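Local structure of EH1AB1 (6I8F) at the interface of chains A and B. The protein hydrolyses esters as an alpha/beta-hydrolase-fold enzyme, probably through the catalytic triad typical of that family. Residues are numbered along the deposited sequence; one frame, centred on the assembly and turned at random. Chains: chain A/B, EH1AB1.

Contact 1: the interface of chains A and B. Residues chain A 317-318, 321, 325; chain B 317-318, 321-322, 325.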
loop_
_atom_site.group_PDB
_atom_site.type_symbol
_atom_site.label_atom_id
_atom_site.label_comp_id
_atom_site.label_asym_id
_atom_site.label_seq_id
_atom_site.Cartn_x
_atom_site.Cartn_y
_atom_site.Cartn_z
ATOM N N ASP A 317 7.278 2.230 8.268
ATOM C CA ASP A 317 7.082 0.777 8.265
ATOM C C ASP A 317 6.249 0.346 7.045
ATOM O O ASP A 317 6.528 -0.692 6.438
ATOM C CB ASP A 317 6.468 0.317 9.590
ATOM C CG ASP A 317 7.394 0.552 10.775
ATOM O OD1 ASP A 317 8.568 0.946 10.544
ATOM O OD2 ASP A 317 6.940 0.377 11.923
ATOM N N GLU A 318 5.215 1.124 6.688
ATOM C CA GLU A 318 4.377 0.780 5.530
ATOM C C GLU A 318 5.178 0.883 4.217
ATOM O O GLU A 318 5.109 0.004 3.369
ATOM C CB GLU A 318 3.125 1.655 5.454
ATOM C CG GLU A 318 2.267 1.297 4.266
ATOM C CD GLU A 318 0.888 1.924 4.194
ATOM O OE1 GLU A 318 0.548 2.772 5.057
ATOM O OE2 GLU A 318 0.172 1.570 3.251
ATOM N N ALA A 321 7.574 -1.932 4.121
ATOM C CA ALA A 321 6.867 -3.190 3.999
ATOM C C ALA A 321 6.483 -3.437 2.540
ATOM O O ALA A 321 6.655 -4.525 2.041
ATOM C CB ALA A 321 5.637 -3.166 4.872
ATOM N N ALA A 325 8.047 -6.368 0.226
ATOM C CA ALA A 325 7.087 -7.289 -0.381
ATOM C C ALA A 325 7.280 -7.310 -1.899
ATOM O O ALA A 325 7.270 -8.380 -2.530
ATOM C CB ALA A 325 5.679 -6.892 -0.016
ATOM N N ASP B 317 2.030 -10.987 0.182
ATOM C CA ASP B 317 3.091 -10.368 0.942
ATOM C C ASP B 317 2.794 -8.884 1.155
ATOM O O ASP B 317 3.046 -8.367 2.228
ATOM C CB ASP B 317 4.456 -10.571 0.276
ATOM C CG ASP B 317 4.899 -12.022 0.287
ATOM O OD1 ASP B 317 4.202 -12.851 0.939
ATOM O OD2 ASP B 317 5.908 -12.323 -0.378
ATOM N N GLU B 318 2.261 -8.201 0.130
ATOM C CA GLU B 318 1.962 -6.789 0.276
ATOM C C GLU B 318 0.837 -6.599 1.298
ATOM O O GLU B 318 0.913 -5.739 2.166
ATOM C CB GLU B 318 1.576 -6.136 -1.048
ATOM C CG GLU B 318 1.415 -4.631 -0.877
ATOM C CD GLU B 318 1.210 -3.806 -2.132
ATOM O OE1 GLU B 318 1.197 -4.392 -3.251
ATOM O OE2 GLU B 318 1.067 -2.573 -1.979
ATOM N N ALA B 321 2.144 -7.358 4.763
ATOM C CA ALA B 321 3.138 -6.390 5.217
ATOM C C ALA B 321 2.472 -5.067 5.622
ATOM O O ALA B 321 2.835 -4.455 6.629
ATOM C CB ALA B 321 4.170 -6.185 4.151
ATOM N N VAL B 322 1.481 -4.627 4.846
ATOM C CA VAL B 322 0.777 -3.389 5.165
ATOM C C VAL B 322 0.023 -3.556 6.495
ATOM O O VAL B 322 0.061 -2.658 7.361
ATOM C CB VAL B 322 -0.167 -2.979 4.024
ATOM C CG1 VAL B 322 -1.098 -1.855 4.433
ATOM C CG2 VAL B 322 0.616 -2.610 2.784
ATOM N N ALA B 325 2.576 -3.659 9.301
ATOM C CA ALA B 325 3.079 -2.314 9.533
ATOM C C ALA B 325 2.036 -1.493 10.306
ATOM O O ALA B 325 2.381 -0.688 11.178
ATOM C CB ALA B 325 3.443 -1.653 8.231
HETATM O O HOH W 1 6.861 -10.917 -2.180
HETATM O O HOH W 2 4.489 0.255 12.407
#
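The last helix of the alpha/beta hydrolase fold, 310-327, packs against its own copy across a two-fold axis. Small side chains, Ala321 and Ala325 of each chain, stand at the middle of the meeting surface, flanked by Asp317 and Glu318. This lets the two backbones come close. At the axis the methyl CB of A:Ala321 meets the methyl CB of B:Ala321 at 3.4 Å, tighter than usual carbon packing. The same A:Ala321 CB also rests 3.5 Å from the carbonyl O of B:Ala321.

One helical turn further out, each Ala325 methyl presses on the backbone of the partner helix. B:Ala325 CB sits 3.6 Å from the backbone N of A:Glu318 and also touches the carbonyl carbon of A:Asp317. A:Ala325 CB does the same to B:Asp317 and B:Glu318. The aspartate CB methylenes close the outer side of these methyls. The A:Glu318 side chain reaches along the interface to the partner helix. Its CG is anti to the backbone N (chi1 -180°) and the chain runs on extended. The side chain crosses that of B:Val322 obliquely, with the carboxylate OE2 3.8 Å from the CG1 methyl.

The polar links in this patch run through water at the two ends. A:Asp317 holds CG beside its own backbone N (chi1 -65°), which points the carboxylate back toward the N-terminal end of the helix. Its OD2 lies 2.5 Å from water 2. That water reaches the carbonyl O of B:Ala325 at 2.6 Å. At the opposite end water 1 joins B:Asp317 OD2 to the carbonyl O of A:Ala325, with 2.6 Å between the water and that carbonyl O.

Contact 2: the interface of chains A and B. Residues chain A 290-293, 318, 322; chain B 290-293, 318, 322.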
loop_
_atom_site.group_PDB
_atom_site.type_symbol
_atom_site.label_atom_id
_atom_site.label_comp_id
_atom_site.label_asym_id
_atom_site.label_seq_id
_atom_site.Cartn_x
_atom_site.Cartn_y
_atom_site.Cartn_z
ATOM N N THR A 290 0.724 0.227 -8.759
ATOM C CA THR A 290 0.829 1.414 -7.960
ATOM C C THR A 290 0.104 1.179 -6.639
ATOM O O THR A 290 -1.057 0.806 -6.641
ATOM C CB THR A 290 0.236 2.630 -8.680
ATOM O OG1 THR A 290 0.793 2.674 -9.992
ATOM C CG2 THR A 290 0.489 3.931 -7.945
ATOM N N THR A 291 0.806 1.428 -5.538
ATOM C CA THR A 291 0.215 1.451 -4.225
ATOM C C THR A 291 0.132 2.903 -3.748
ATOM O O THR A 291 1.160 3.558 -3.628
ATOM C CB THR A 291 1.056 0.629 -3.246
ATOM O OG1 THR A 291 1.234 -0.685 -3.779
ATOM C CG2 THR A 291 0.439 0.564 -1.867
ATOM N N TYR A 292 -1.082 3.390 -3.488
ATOM C CA TYR A 292 -1.315 4.748 -3.024
ATOM C C TYR A 292 -1.850 4.704 -1.591
ATOM O O TYR A 292 -2.728 3.906 -1.287
ATOM C CB TYR A 292 -2.319 5.494 -3.910
ATOM C CG TYR A 292 -2.742 6.800 -3.291
ATOM C CD1 TYR A 292 -1.896 7.899 -3.314
ATOM C CD2 TYR A 292 -3.930 6.912 -2.591
ATOM C CE1 TYR A 292 -2.248 9.095 -2.707
ATOM C CE2 TYR A 292 -4.293 8.096 -1.967
ATOM C CZ TYR A 292 -3.447 9.191 -2.018
ATOM O OH TYR A 292 -3.802 10.364 -1.413
ATOM N N VAL A 293 -1.331 5.576 -0.727
ATOM C CA VAL A 293 -1.853 5.683 0.635
ATOM C C VAL A 293 -1.887 7.153 1.052
ATOM O O VAL A 293 -0.953 7.902 0.768
ATOM C CB VAL A 293 -1.052 4.842 1.648
ATOM C CG1 VAL A 293 0.424 5.200 1.669
ATOM C CG2 VAL A 293 -1.652 4.959 3.044
ATOM N N GLU A 318 5.215 1.124 6.688
ATOM C CA GLU A 318 4.377 0.780 5.530
ATOM C C GLU A 318 5.178 0.883 4.217
ATOM O O GLU A 318 5.109 0.004 3.369
ATOM C CB GLU A 318 3.125 1.655 5.454
ATOM C CG GLU A 318 2.267 1.297 4.266
ATOM C CD GLU A 318 0.888 1.924 4.194
ATOM O OE1 GLU A 318 0.548 2.772 5.057
ATOM O OE2 GLU A 318 0.172 1.570 3.251
ATOM N N VAL A 322 5.950 -2.406 1.875
ATOM C CA VAL A 322 5.492 -2.534 0.512
ATOM C C VAL A 322 6.697 -2.778 -0.417
ATOM O O VAL A 322 6.625 -3.598 -1.336
ATOM C CB VAL A 322 4.664 -1.304 0.098
ATOM C CG1 VAL A 322 4.366 -1.284 -1.392
ATOM C CG2 VAL A 322 3.382 -1.186 0.907
ATOM N N THR B 290 -6.173 4.886 4.131
ATOM C CA THR B 290 -6.496 3.917 3.120
ATOM C C THR B 290 -5.289 3.699 2.203
ATOM O O THR B 290 -4.739 4.652 1.666
ATOM C CB THR B 290 -7.693 4.366 2.272
ATOM O OG1 THR B 290 -8.772 4.706 3.142
ATOM C CG2 THR B 290 -8.158 3.313 1.293
ATOM N N THR B 291 -4.937 2.426 2.009
ATOM C CA THR B 291 -3.952 1.994 1.039
ATOM C C THR B 291 -4.684 1.282 -0.102
ATOM O O THR B 291 -5.395 0.295 0.134
ATOM C CB THR B 291 -2.897 1.081 1.680
ATOM O OG1 THR B 291 -2.319 1.771 2.790
ATOM C CG2 THR B 291 -1.798 0.662 0.723
ATOM N N TYR B 292 -4.485 1.773 -1.327
ATOM C CA TYR B 292 -5.049 1.178 -2.528
ATOM C C TYR B 292 -3.915 0.698 -3.431
ATOM O O TYR B 292 -2.939 1.421 -3.620
ATOM C CB TYR B 292 -5.912 2.177 -3.311
ATOM C CG TYR B 292 -6.307 1.637 -4.660
ATOM C CD1 TYR B 292 -7.304 0.681 -4.781
ATOM C CD2 TYR B 292 -5.645 2.028 -5.817
ATOM C CE1 TYR B 292 -7.640 0.135 -6.010
ATOM C CE2 TYR B 292 -5.972 1.489 -7.051
ATOM C CZ TYR B 292 -6.980 0.546 -7.154
ATOM O OH TYR B 292 -7.308 0.002 -8.374
ATOM N N VAL B 293 -4.062 -0.498 -4.006
ATOM C CA VAL B 293 -3.101 -0.993 -4.993
ATOM C C VAL B 293 -3.846 -1.714 -6.119
ATOM O O VAL B 293 -4.737 -2.513 -5.876
ATOM C CB VAL B 293 -2.004 -1.896 -4.391
ATOM C CG1 VAL B 293 -2.554 -3.083 -3.628
ATOM C CG2 VAL B 293 -1.031 -2.374 -5.456
ATOM N N GLU B 318 2.261 -8.201 0.130
ATOM C CA GLU B 318 1.962 -6.789 0.276
ATOM C C GLU B 318 0.837 -6.599 1.298
ATOM O O GLU B 318 0.913 -5.739 2.166
ATOM C CB GLU B 318 1.576 -6.136 -1.048
ATOM C CG GLU B 318 1.415 -4.631 -0.877
ATOM C CD GLU B 318 1.210 -3.806 -2.132
ATOM O OE1 GLU B 318 1.197 -4.392 -3.251
ATOM O OE2 GLU B 318 1.067 -2.573 -1.979
ATOM N N VAL B 322 1.481 -4.627 4.846
ATOM C CA VAL B 322 0.777 -3.389 5.165
ATOM C C VAL B 322 0.023 -3.556 6.495
ATOM O O VAL B 322 0.061 -2.658 7.361
ATOM C CB VAL B 322 -0.167 -2.979 4.024
ATOM C CG1 VAL B 322 -1.098 -1.855 4.433
ATOM C CG2 VAL B 322 0.616 -2.610 2.784
#
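Two pairs of methyls form the apolar centre where the alpha/beta hydrolase subunits join. A:Val322 and B:Val322 lie side by side and meet through CG2, 3.6 Å apart. A:Thr291 and B:Thr291 cross obliquely, their CG2 methyls tightly packed at 3.4 Å. Each Thr291 CG2 is anti to its backbone N, which turns it toward the axis.

On the side of this centre away from Val322, strand 290-296 pairs antiparallel with its copy. The backbone amide N of A:Tyr292 donates to the carbonyl O of B:Tyr292 at 2.7 Å. The return bond, from the amide N of B:Tyr292 to the carbonyl O of A:Tyr292, is 2.8 Å. Both are nearly straight, 163° and 167° at H, and each N-H lies close to the C=O axis. A:Val293 runs alongside B:Thr291, with its CG2 3.3 Å from that threonine's OG1.

The polar rim is formed by threonine and glutamate, tip to tip. A:Thr291 sets OG1 beside its own backbone N (chi1 -54°), and this hydroxyl donates to B:Glu318 OE2 at 2.6 Å. The bond uses the syn lone pair of the carboxylate. A:Val322 CG1 packs against the same oxygen at 3.6 Å. An alanine at B:Glu318 would remove the carboxylate, and would probably cost the A:Thr291 hydroxyl this acceptor and loosen the link between helix and strand. In the twin bond, B:Thr291 OG1 donates to A:Glu318 OE2 at 2.5 Å.

Contact 1 and contact 2 have C-alpha centres about 8 Å apart and share A:Glu318, B:Glu318 and B:Val322, so they form one continuous patch of the two-fold interface. All three residues lie on helix 310-327. One side of the helix serves both: it packs on its copy in both contacts, and in contact 2 Glu318 also reaches the partner's strand 290-296. Strand pairing across the axis would extend the central sheet from one subunit into the next. Helix and strand thus fix the mutual position of the subunits together. This is consistent with a dimer, though the structure alone does not prove one in solution.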